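Local atomic coordinates of Phenylalanine/tyrosine ammonia-lyase (PDB entry 1Y2M), a protein that catalyses the non-oxidative deamination of L-phenylalanine and L-tyrosine to trans-cinnamic acid and p-coumaric acid, the committing step of phenylpropanoid metabolism. Residues S377-E389 / A415-L427. Numbering follows the deposited sequence.
Sequences SDLIHAHAVLTIE and AAAVANTMEKTRL
Ala382 and Thr421 meet at the middle of a buried, nearly antiparallel helix pair in the helical core of this PAL/histidase-family enzyme. Segments 377-389 and 416-427, on helices 368-391 and 416-443, have axes 9.5 Å apart at closest approach, their N-to-C directions 155° apart. Alanine suits this place because its small side chain lets the backbones come close, Ala382 CA lying 5.0 Å from Thr421 CA. Thr421 presents two faces: chi1 of 67° turns OG1 back over its own helix to hydrogen-bond Val418 O (2.7 Å) while lying against Leu386; CG2 packs on Val385 CG1. Thr425 OG1 likewise hydrogen-bonds Thr421 O and lies 3.7 Å from Leu379 CD2. Toward the other end Val385 CG1 covers Ala417 CB, and Glu389 CG lies across Val418 CG2 (3.6 Å), its carboxylate hydrogen-bonding Thr272 of the same chain and salt-bridging Arg320 of a neighbouring subunit. Lys424 bends at chi3 and chi4 to bring NZ above the carbonyl plane of Asp378 O, at 3.0 Å; that oxygen also accepts from Ala382 N. A water joins NZ to His381 ND1 and Asn420 OD1. In the neighbouring subunit, Ser377 bonds His381 NE2, Asp378 bonds Asn420 ND2, and Lys424 and Asn420 take Asp378 OD1 (salt bridge) and OD2 (hydrogen bond). Carbonyl, water and, by reciprocal pairing, probably that subunit's Asp378 hold the buried ammonium, likely favouring its charged form and tying helix packing to assembly.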
# COMPACT_ATOMS: atom_id res chain seq x y z
N SER B 377 14.50 -17.58 -3.73
CA SER B 377 14.06 -18.58 -2.77
C SER B 377 12.55 -18.58 -2.67
O SER B 377 11.95 -19.63 -2.55
CB SER B 377 14.72 -18.41 -1.37
OG SER B 377 14.47 -19.53 -0.56
N ASP B 378 11.93 -17.39 -2.71
CA ASP B 378 10.49 -17.26 -2.65
C ASP B 378 9.86 -17.89 -3.88
O ASP B 378 8.85 -18.59 -3.75
CB ASP B 378 10.08 -15.79 -2.55
CG ASP B 378 10.28 -15.23 -1.20
OD1 ASP B 378 10.52 -15.99 -0.24
OD2 ASP B 378 10.12 -13.97 -1.08
N LEU B 379 10.46 -17.71 -5.05
CA LEU B 379 9.88 -18.33 -6.23
C LEU B 379 9.96 -19.87 -6.19
O LEU B 379 9.04 -20.55 -6.60
CB LEU B 379 10.58 -17.82 -7.47
CG LEU B 379 10.36 -16.34 -7.78
CD1 LEU B 379 11.29 -15.83 -8.86
CD2 LEU B 379 8.89 -16.11 -8.10
N ILE B 380 11.07 -20.40 -5.69
CA ILE B 380 11.18 -21.85 -5.50
C ILE B 380 10.18 -22.42 -4.46
O ILE B 380 9.58 -23.50 -4.61
CB ILE B 380 12.62 -22.19 -5.12
CG1 ILE B 380 13.56 -21.80 -6.27
CG2 ILE B 380 12.79 -23.67 -4.70
CD1 ILE B 380 15.03 -21.98 -5.92
N HIS B 381 9.99 -21.65 -3.38
CA HIS B 381 8.96 -22.00 -2.40
C HIS B 381 7.56 -22.01 -3.02
O HIS B 381 6.80 -23.01 -2.91
CB HIS B 381 9.02 -20.99 -1.24
CG HIS B 381 8.12 -21.33 -0.10
ND1 HIS B 381 6.78 -21.01 -0.08
CD2 HIS B 381 8.38 -21.91 1.10
CE1 HIS B 381 6.26 -21.40 1.08
NE2 HIS B 381 7.20 -21.94 1.80
N ALA B 382 7.24 -20.95 -3.74
CA ALA B 382 5.96 -20.88 -4.42
C ALA B 382 5.76 -22.07 -5.35
O ALA B 382 4.65 -22.65 -5.44
CB ALA B 382 5.84 -19.63 -5.20
N HIS B 383 6.82 -22.48 -6.03
CA HIS B 383 6.73 -23.62 -6.94
C HIS B 383 6.33 -24.87 -6.11
O HIS B 383 5.51 -25.71 -6.54
CB HIS B 383 8.10 -23.88 -7.61
CG HIS B 383 7.97 -24.62 -8.88
ND1 HIS B 383 7.91 -23.97 -10.09
CD2 HIS B 383 7.86 -25.94 -9.14
CE1 HIS B 383 7.79 -24.87 -11.05
NE2 HIS B 383 7.75 -26.07 -10.50
N ALA B 384 6.94 -25.06 -4.95
CA ALA B 384 6.59 -26.22 -4.14
C ALA B 384 5.12 -26.16 -3.72
O ALA B 384 4.40 -27.17 -3.79
CB ALA B 384 7.46 -26.29 -2.95
N VAL B 385 4.65 -24.98 -3.33
CA VAL B 385 3.24 -24.80 -2.88
C VAL B 385 2.27 -25.10 -4.03
O VAL B 385 1.28 -25.87 -3.90
CB VAL B 385 3.04 -23.40 -2.27
CG1 VAL B 385 1.59 -23.15 -1.99
CG2 VAL B 385 3.92 -23.22 -1.07
N LEU B 386 2.48 -24.45 -5.17
CA LEU B 386 1.55 -24.56 -6.29
C LEU B 386 1.59 -25.97 -6.87
O LEU B 386 0.59 -26.45 -7.39
CB LEU B 386 1.85 -23.54 -7.37
CG LEU B 386 1.48 -22.09 -7.10
CD1 LEU B 386 1.72 -21.21 -8.31
CD2 LEU B 386 0.01 -22.02 -6.67
N THR B 387 2.73 -26.65 -6.77
CA THR B 387 2.77 -28.02 -7.27
C THR B 387 1.78 -28.91 -6.50
O THR B 387 1.02 -29.71 -7.06
CB THR B 387 4.19 -28.60 -7.22
OG1 THR B 387 5.03 -27.86 -8.11
CG2 THR B 387 4.20 -30.05 -7.67
N ILE B 388 1.79 -28.78 -5.18
CA ILE B 388 0.83 -29.54 -4.34
C ILE B 388 -0.58 -29.07 -4.66
O ILE B 388 -1.51 -29.91 -4.80
CB ILE B 388 1.15 -29.39 -2.86
CG1 ILE B 388 2.38 -30.20 -2.54
CG2 ILE B 388 -0.03 -29.90 -2.01
CD1 ILE B 388 2.88 -30.06 -1.14
N GLU B 389 -0.77 -27.75 -4.78
CA GLU B 389 -2.13 -27.22 -4.95
C GLU B 389 -2.72 -27.65 -6.28
O GLU B 389 -3.85 -28.10 -6.34
CB GLU B 389 -2.12 -25.69 -4.78
CG GLU B 389 -3.49 -25.04 -4.79
CD GLU B 389 -4.31 -25.32 -3.57
OE1 GLU B 389 -3.84 -26.05 -2.70
OE2 GLU B 389 -5.46 -24.79 -3.52
N ALA B 415 -8.33 -20.70 -0.80
CA ALA B 415 -7.13 -20.70 -1.69
C ALA B 415 -5.99 -19.83 -1.13
O ALA B 415 -5.31 -19.15 -1.92
CB ALA B 415 -7.46 -20.30 -3.12
N ALA B 416 -5.79 -19.82 0.19
CA ALA B 416 -4.75 -19.00 0.83
C ALA B 416 -3.36 -19.44 0.38
O ALA B 416 -2.49 -18.62 0.14
CB ALA B 416 -4.88 -19.00 2.31
N ALA B 417 -3.18 -20.72 0.14
CA ALA B 417 -1.85 -21.20 -0.32
C ALA B 417 -1.55 -20.53 -1.67
O ALA B 417 -0.42 -20.06 -1.88
CB ALA B 417 -1.87 -22.67 -0.47
N VAL B 418 -2.57 -20.39 -2.52
CA VAL B 418 -2.37 -19.80 -3.87
C VAL B 418 -2.13 -18.30 -3.72
O VAL B 418 -1.23 -17.74 -4.37
CB VAL B 418 -3.57 -20.02 -4.82
CG1 VAL B 418 -3.31 -19.34 -6.14
CG2 VAL B 418 -3.87 -21.50 -4.97
N ALA B 419 -2.95 -17.63 -2.89
CA ALA B 419 -2.84 -16.19 -2.74
C ALA B 419 -1.44 -15.88 -2.21
O ALA B 419 -0.79 -14.92 -2.70
CB ALA B 419 -3.85 -15.70 -1.79
N ASN B 420 -0.98 -16.71 -1.27
CA ASN B 420 0.36 -16.56 -0.69
C ASN B 420 1.44 -16.50 -1.74
O ASN B 420 2.31 -15.62 -1.73
CB ASN B 420 0.62 -17.73 0.30
CG ASN B 420 2.07 -17.77 0.90
OD1 ASN B 420 2.93 -18.54 0.40
ND2 ASN B 420 2.30 -17.05 2.00
N THR B 421 1.39 -17.43 -2.68
CA THR B 421 2.41 -17.46 -3.72
C THR B 421 2.39 -16.20 -4.55
O THR B 421 3.43 -15.68 -5.01
CB THR B 421 2.29 -18.68 -4.66
OG1 THR B 421 1.12 -18.63 -5.47
CG2 THR B 421 2.28 -19.97 -3.82
N MSE B 422 1.19 -15.72 -4.79
CA MSE B 422 1.03 -14.54 -5.69
C MSE B 422 1.47 -13.23 -5.03
O MSE B 422 2.07 -12.36 -5.66
CB MSE B 422 -0.39 -14.47 -6.16
CG MSE B 422 -0.74 -15.58 -7.12
SE MSE B 422 0.33 -15.53 -8.79
CE MSE B 422 1.81 -16.79 -8.40
N GLU B 423 1.17 -13.08 -3.74
CA GLU B 423 1.57 -11.86 -2.99
C GLU B 423 3.10 -11.80 -3.04
O GLU B 423 3.67 -10.74 -3.41
CB GLU B 423 1.07 -11.89 -1.55
CG GLU B 423 -0.44 -11.95 -1.37
CD GLU B 423 -1.17 -10.65 -1.64
OE1 GLU B 423 -1.48 -9.97 -0.65
OE2 GLU B 423 -1.52 -10.35 -2.78
N LYS B 424 3.76 -12.90 -2.66
CA LYS B 424 5.23 -12.95 -2.61
C LYS B 424 5.86 -12.76 -3.97
O LYS B 424 6.87 -12.04 -4.15
CB LYS B 424 5.75 -14.28 -2.02
CG LYS B 424 5.27 -14.60 -0.62
CD LYS B 424 5.38 -16.15 -0.28
CE LYS B 424 6.60 -16.78 -0.93
NZ LYS B 424 6.57 -17.15 -2.41
N THR B 425 5.27 -13.39 -4.99
CA THR B 425 5.85 -13.27 -6.33
C THR B 425 5.73 -11.82 -6.80
O THR B 425 6.66 -11.31 -7.47
CB THR B 425 5.19 -14.27 -7.27
OG1 THR B 425 5.42 -15.60 -6.79
CG2 THR B 425 5.68 -14.12 -8.75
N ARG B 426 4.63 -11.12 -6.51
CA ARG B 426 4.46 -9.77 -7.07
C ARG B 426 5.47 -8.80 -6.44
O ARG B 426 6.00 -7.88 -7.08
CB ARG B 426 3.02 -9.32 -6.83
CG ARG B 426 2.65 -8.14 -7.69
CD ARG B 426 1.16 -7.87 -7.72
NE ARG B 426 0.55 -7.68 -6.40
CZ ARG B 426 -0.13 -8.60 -5.68
NH1 ARG B 426 -0.65 -8.27 -4.52
NH2 ARG B 426 -0.31 -9.85 -6.09
N LEU B 427 5.77 -9.04 -5.19
CA LEU B 427 6.75 -8.22 -4.51
C LEU B 427 8.11 -8.54 -5.10
O LEU B 427 8.89 -7.64 -5.42
CB LEU B 427 6.71 -8.45 -2.98
CG LEU B 427 7.72 -7.61 -2.19
CD1 LEU B 427 7.64 -6.13 -2.43
CD2 LEU B 427 7.54 -7.93 -0.74
O HOH W 1 9.46 -12.13 -2.96
O HOH W 2 4.89 -19.52 -1.45